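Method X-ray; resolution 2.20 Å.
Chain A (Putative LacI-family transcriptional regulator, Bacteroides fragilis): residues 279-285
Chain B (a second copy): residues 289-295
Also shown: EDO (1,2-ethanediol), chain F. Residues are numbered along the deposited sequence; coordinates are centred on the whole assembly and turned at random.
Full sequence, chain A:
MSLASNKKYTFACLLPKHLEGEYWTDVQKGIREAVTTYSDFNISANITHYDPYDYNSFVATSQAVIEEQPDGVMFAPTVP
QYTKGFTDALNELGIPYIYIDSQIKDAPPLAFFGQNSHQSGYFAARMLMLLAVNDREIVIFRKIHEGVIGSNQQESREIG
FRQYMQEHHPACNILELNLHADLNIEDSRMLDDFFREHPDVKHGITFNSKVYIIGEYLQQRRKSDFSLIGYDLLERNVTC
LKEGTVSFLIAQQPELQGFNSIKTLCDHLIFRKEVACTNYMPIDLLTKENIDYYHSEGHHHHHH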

# COMPACT_ATOMS: atom_id res chain seq x y z
N ASN A 279 -8.62 -15.36 1.74
CA ASN A 279 -8.24 -14.04 2.23
C ASN A 279 -7.11 -13.53 1.34
O ASN A 279 -5.93 -13.77 1.60
N TYR A 280 -7.50 -12.87 0.26
CA TYR A 280 -6.54 -12.33 -0.68
C TYR A 280 -5.90 -11.08 -0.10
O TYR A 280 -6.59 -10.12 0.25
N MSE A 281 -4.59 -11.11 0.02
CA MSE A 281 -3.83 -9.98 0.57
C MSE A 281 -3.67 -8.89 -0.50
O MSE A 281 -3.82 -9.16 -1.68
N PRO A 282 -3.36 -7.66 -0.08
CA PRO A 282 -3.19 -6.58 -1.06
C PRO A 282 -1.96 -6.71 -1.95
O PRO A 282 -1.00 -7.41 -1.62
N ILE A 283 -2.01 -6.03 -3.09
CA ILE A 283 -0.92 -6.00 -4.07
C ILE A 283 -0.35 -4.58 -3.98
O ILE A 283 -0.67 -3.71 -4.79
N ASP A 284 0.48 -4.34 -2.97
CA ASP A 284 1.06 -3.03 -2.74
C ASP A 284 2.27 -2.68 -3.60
O ASP A 284 3.21 -3.47 -3.72
N LEU A 285 2.23 -1.50 -4.20
CA LEU A 285 3.33 -1.04 -5.03
C LEU A 285 4.22 -0.06 -4.27
O LEU A 285 3.76 0.95 -3.73
N GLU B 289 -5.54 -2.20 -11.78
CA GLU B 289 -5.14 -3.58 -11.48
C GLU B 289 -4.86 -3.99 -10.03
O GLU B 289 -4.55 -5.16 -9.80
N ASN B 290 -4.93 -3.08 -9.06
CA ASN B 290 -4.68 -3.50 -7.68
C ASN B 290 -5.67 -2.90 -6.69
O ASN B 290 -5.69 -3.30 -5.52
N ILE B 291 -6.50 -1.98 -7.16
CA ILE B 291 -7.48 -1.31 -6.31
C ILE B 291 -8.43 -2.28 -5.60
O ILE B 291 -8.73 -2.11 -4.42
N ASP B 292 -8.91 -3.30 -6.32
CA ASP B 292 -9.85 -4.25 -5.72
C ASP B 292 -9.33 -5.00 -4.48
O ASP B 292 -10.12 -5.47 -3.68
N TYR B 293 -8.01 -5.11 -4.33
CA TYR B 293 -7.43 -5.82 -3.19
C TYR B 293 -6.86 -4.87 -2.15
O TYR B 293 -6.25 -5.30 -1.16
N TYR B 294 -7.08 -3.58 -2.36
CA TYR B 294 -6.59 -2.57 -1.45
C TYR B 294 -7.60 -2.29 -0.34
O TYR B 294 -8.68 -1.77 -0.58
N HIS B 295 -7.23 -2.63 0.89
CA HIS B 295 -8.09 -2.37 2.03
C HIS B 295 -7.18 -2.23 3.24
O HIS B 295 -6.85 -1.08 3.58

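Along chain B the contact begins quietly: Glu289(B), chi1 m, sets its CA-to-CB bond sideways to chain A, and the end of the side chain leads away.

Asn290(B) is the first to point in. With its CA-to-CB bond toward chain A, CB of Asn290(B) lies 4.0 Å from CB of Ile283(A), so the short side chain packs directly against a branched aliphatic one; chi1 is p. Its modelled OD1 lies 3.1 Å from the backbone O of Ile283(A); the amide is probably turned over in the model, so this approach may conceal a hydrogen bond. A polar group of this size suits a buried place beside the backbone O of Ile283(A), since an amide can offer a donor there. Water 2 donates to O of Asn290(B) at 2.9 Å and accepts from N of Ile283(A) at 2.7 Å, linking the two main chains where these two atoms do not meet.

Ile291(B) (chi1 t) points away, and Asp292(B) (chi1 m) is out of reach. N of Tyr293(B) is hydrogen-bonded to O of Asn290(B) at 3.2 Å and N of Tyr294(B) to O of Ile291(B) at 3.0 Å.

This turn delivers Tyr293(B), which has more area covered than any other residue in either stretch. In the m rotamer it points toward chain A, and its broad ring can meet several neighbours at once. CD2 of Tyr293(B) lies 3.9 Å from CD1 of Ile283(A), itself pointing in with chi1 m and chi2 t, while CD1 of Tyr293(B) lies 3.8 Å from CB of Tyr280(A), also m. The two tyrosine rings are nearly perpendicular, their planes at 89° and centroids 5.9 Å apart, in an oblique arrangement. Between these residues in sequence, the selenomethionine Met281(A), m at all three chi angles, turns its CB away and offers its O 4.0 Å from CB of Tyr293(B). The CA-to-CB bond of Pro282(A) runs sideways, and the carbonyl O of Tyr293(B) packs against Pro282(A), 3.3 Å from both its CA and CB, the former a CA-H...O contact. Water 1 donates to the same O of Tyr293(B) at 2.7 Å and to O of Tyr280(A) at 2.8 Å, joining two acceptors that could not bond each other.

The CA-to-CB bond of Tyr294(B), chi1 t, runs sideways. That of Asp284(A), chi1 m, points away, but the side chain's end comes nearer, OD1 of Asp284(A) approaching the ring edge 4.5 Å from CD1 of Tyr294(B). Nearby, ethanediol, probably from the crystallisation liquor, accepts through O2 from N of Leu285(A) and donates through O1 to O of Leu285(A), both at 2.8 Å. His295(B), chi1 m, instead braces its own chain, NE2 of His295(B) donating to O of Asp292(B) at 3.2 Å.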

# COMPACT_ATOMS: atom_id res chain seq x y z
CB ASN A 279 -7.78 -14.16 3.68
CG ASN A 279 -8.87 -14.69 4.57
OD1 ASN A 279 -9.70 -13.92 5.07
ND2 ASN A 279 -8.91 -16.00 4.75
CB TYR A 280 -7.23 -12.03 -2.02
CG TYR A 280 -7.54 -13.27 -2.84
CD1 TYR A 280 -6.56 -14.24 -3.07
CD2 TYR A 280 -8.80 -13.47 -3.40
CE1 TYR A 280 -6.82 -15.36 -3.85
CE2 TYR A 280 -9.08 -14.59 -4.18
CZ TYR A 280 -8.08 -15.53 -4.40
OH TYR A 280 -8.35 -16.63 -5.19
CB MSE A 281 -2.46 -10.46 1.05
CG MSE A 281 -2.55 -11.59 2.08
SE MSE A 281 -3.57 -10.90 3.63
CE MSE A 281 -2.33 -9.63 4.47
CB PRO A 282 -3.14 -5.33 -0.18
CG PRO A 282 -2.50 -5.83 1.06
CD PRO A 282 -3.17 -7.16 1.29
CB ILE A 283 -1.49 -6.31 -5.48
CG1 ILE A 283 -2.08 -7.73 -5.47
CG2 ILE A 283 -0.42 -6.17 -6.55
CD1 ILE A 283 -3.02 -8.01 -6.62
CB ASP A 284 1.46 -2.86 -1.26
CG ASP A 284 0.27 -2.96 -0.32
OD1 ASP A 284 -0.83 -2.50 -0.70
OD2 ASP A 284 0.43 -3.48 0.81
CB LEU A 285 2.82 -0.35 -6.29
CG LEU A 285 4.02 0.02 -7.15
CD1 LEU A 285 4.37 -1.16 -8.05
CD2 LEU A 285 3.70 1.26 -7.93
CB GLU B 289 -3.94 -4.00 -12.32
CG GLU B 289 -4.15 -3.91 -13.80
CD GLU B 289 -4.19 -2.48 -14.28
OE1 GLU B 289 -3.35 -1.67 -13.82
OE2 GLU B 289 -5.05 -2.16 -15.13
CB ASN B 290 -3.23 -3.19 -7.25
CG ASN B 290 -2.98 -1.72 -6.98
OD1 ASN B 290 -2.03 -1.37 -6.28
ND2 ASN B 290 -3.82 -0.86 -7.53
CB ILE B 291 -8.33 -0.28 -7.11
CG1 ILE B 291 -9.32 0.43 -6.18
CG2 ILE B 291 -9.12 -0.96 -8.20
CD1 ILE B 291 -8.88 1.81 -5.75
CB ASP B 292 -10.33 -5.27 -6.75
CG ASP B 292 -11.01 -4.62 -7.95
OD1 ASP B 292 -11.36 -3.43 -7.87
OD2 ASP B 292 -11.21 -5.32 -8.97
CB TYR B 293 -6.34 -6.78 -3.69
CG TYR B 293 -6.93 -7.83 -4.60
CD1 TYR B 293 -7.63 -8.91 -4.07
CD2 TYR B 293 -6.88 -7.70 -5.98
CE1 TYR B 293 -8.27 -9.83 -4.89
CE2 TYR B 293 -7.52 -8.61 -6.82
CZ TYR B 293 -8.21 -9.67 -6.27
OH TYR B 293 -8.87 -10.54 -7.11
CB TYR B 294 -6.30 -1.28 -2.20
CG TYR B 294 -5.88 -0.15 -1.29
CD1 TYR B 294 -4.58 -0.07 -0.78
CD2 TYR B 294 -6.77 0.87 -0.96
CE1 TYR B 294 -4.19 0.99 0.03
CE2 TYR B 294 -6.39 1.93 -0.15
CZ TYR B 294 -5.09 1.99 0.34
OH TYR B 294 -4.70 3.06 1.10
CB HIS B 295 -9.07 -3.53 2.22
CG HIS B 295 -9.97 -3.75 1.04
ND1 HIS B 295 -11.00 -2.89 0.72
CD2 HIS B 295 -9.96 -4.70 0.08
CE1 HIS B 295 -11.59 -3.30 -0.39
NE2 HIS B 295 -10.97 -4.39 -0.80
C1 EDO F . 0.84 0.85 -1.67
O1 EDO F . 1.54 1.97 -2.28
C2 EDO F . -0.45 0.50 -2.44
O2 EDO F . -0.15 -0.15 -3.68
O HOH W 1 -6.63 -7.38 0.58
O HOH W 2 -3.91 -4.16 -3.42